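Local coordinates for protein PKS (Streptomyces albus, PDB 4OQJ) that probably catalyses carbon-carbon bond-forming condensation as a ketosynthase-containing polyketide synthase of oxazolomycin biosynthesis, at residues 406-409 / 414-417. Numbering follows the deposited sequence.
Sequences IDFA and YVGT
The F408 ring approaches V415 and the backbone of Y414 obliquely. One face of the ring carries the CG2 methyl of I406, 3.5 Å above the plane and offset toward the rim. F408 CZ touches V415 CG2 at 3.9 Å, an apolar contact. Ring atom CD1 of F408 lies 4.5 Å from Y414 N, a loose approach. In V415, CG2 lies beside the backbone N and anti to the carbonyl carbon (chi1 -180°), and this is the branch that meets CZ. The CB of Y414 points away from 406-409, and its backbone, not its ring, lies near F408. No hydrogen bond crosses between the segments. On the F408 side, D407 centres an inverse gamma turn, with a weak bond from F408 N to I406 O (3.1 Å). A 3-10 segment begins at F408. The contact joins this loop to strand 413-415, within this chain an outermost strand of the large mixed sheet of the thiolase-like ketosynthase fold. Y414 is hydrogen-bonded through its backbone to C360 next to it in the sheet. F408 also packs on L362 of strand 360-363, while I406 rests on helix 336-348.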
loop_
_atom_site.group_PDB
_atom_site.type_symbol
_atom_site.label_atom_id
_atom_site.label_comp_id
_atom_site.label_asym_id
_atom_site.label_seq_id
_atom_site.Cartn_x
_atom_site.Cartn_y
_atom_site.Cartn_z
ATOM N N ILE A 406 -6.279 32.965 -10.978
ATOM C CA ILE A 406 -6.226 31.705 -11.725
ATOM C C ILE A 406 -6.059 32.004 -13.206
ATOM O O ILE A 406 -6.855 32.746 -13.789
ATOM C CB ILE A 406 -7.491 30.855 -11.539
ATOM C CG1 ILE A 406 -7.680 30.479 -10.064
ATOM C CG2 ILE A 406 -7.409 29.590 -12.397
ATOM C CD1 ILE A 406 -8.990 29.738 -9.771
ATOM N N ASP A 407 -5.049 31.403 -13.824
ATOM C CA ASP A 407 -4.761 31.664 -15.232
ATOM C C ASP A 407 -5.530 30.719 -16.182
ATOM O O ASP A 407 -4.933 29.888 -16.870
ATOM C CB ASP A 407 -3.255 31.556 -15.472
ATOM C CG ASP A 407 -2.809 32.313 -16.713
ATOM O OD1 ASP A 407 -3.676 32.793 -17.478
ATOM O OD2 ASP A 407 -1.586 32.421 -16.925
ATOM N N PHE A 408 -6.857 30.857 -16.228
ATOM C CA PHE A 408 -7.675 30.012 -17.098
ATOM C C PHE A 408 -7.298 30.211 -18.567
ATOM O O PHE A 408 -7.242 29.253 -19.339
ATOM C CB PHE A 408 -9.177 30.303 -16.906
ATOM C CG PHE A 408 -9.757 29.728 -15.638
ATOM C CD1 PHE A 408 -9.900 28.361 -15.488
ATOM C CD2 PHE A 408 -10.167 30.553 -14.607
ATOM C CE1 PHE A 408 -10.436 27.825 -14.327
ATOM C CE2 PHE A 408 -10.705 30.025 -13.446
ATOM C CZ PHE A 408 -10.837 28.659 -13.306
ATOM N N ALA A 409 -7.030 31.455 -18.943
ATOM C CA ALA A 409 -6.770 31.792 -20.338
ATOM C C ALA A 409 -5.533 31.090 -20.889
ATOM O O ALA A 409 -5.385 30.951 -22.097
ATOM C CB ALA A 409 -6.622 33.295 -20.491
ATOM N N TYR A 414 -12.407 25.601 -17.942
ATOM C CA TYR A 414 -13.459 26.501 -17.524
ATOM C C TYR A 414 -14.277 25.739 -16.480
ATOM O O TYR A 414 -14.361 24.502 -16.524
ATOM C CB TYR A 414 -14.334 26.937 -18.715
ATOM C CG TYR A 414 -15.330 25.873 -19.132
ATOM C CD1 TYR A 414 -14.962 24.830 -19.978
ATOM C CD2 TYR A 414 -16.640 25.901 -18.659
ATOM C CE1 TYR A 414 -15.882 23.844 -20.346
ATOM C CE2 TYR A 414 -17.557 24.932 -19.018
ATOM C CZ TYR A 414 -17.178 23.907 -19.854
ATOM O OH TYR A 414 -18.114 22.959 -20.192
ATOM N N VAL A 415 -14.876 26.463 -15.546
ATOM C CA VAL A 415 -15.671 25.831 -14.502
ATOM C C VAL A 415 -17.108 25.624 -14.985
ATOM O O VAL A 415 -17.839 26.584 -15.200
ATOM C CB VAL A 415 -15.662 26.674 -13.218
ATOM C CG1 VAL A 415 -16.493 26.004 -12.127
ATOM C CG2 VAL A 415 -14.222 26.897 -12.741
ATOM N N GLY A 416 -17.505 24.369 -15.175
ATOM C CA GLY A 416 -18.864 24.063 -15.598
ATOM C C GLY A 416 -19.849 24.243 -14.456
ATOM O O GLY A 416 -19.615 23.748 -13.344
ATOM N N THR A 417 -20.946 24.946 -14.716
ATOM C CA THR A 417 -21.942 25.223 -13.689
ATOM C C THR A 417 -23.346 24.757 -14.098
ATOM O O THR A 417 -24.335 25.215 -13.531
ATOM C CB THR A 417 -22.005 26.723 -13.358
ATOM O OG1 THR A 417 -22.287 27.459 -14.551
ATOM C CG2 THR A 417 -20.692 27.203 -12.775
#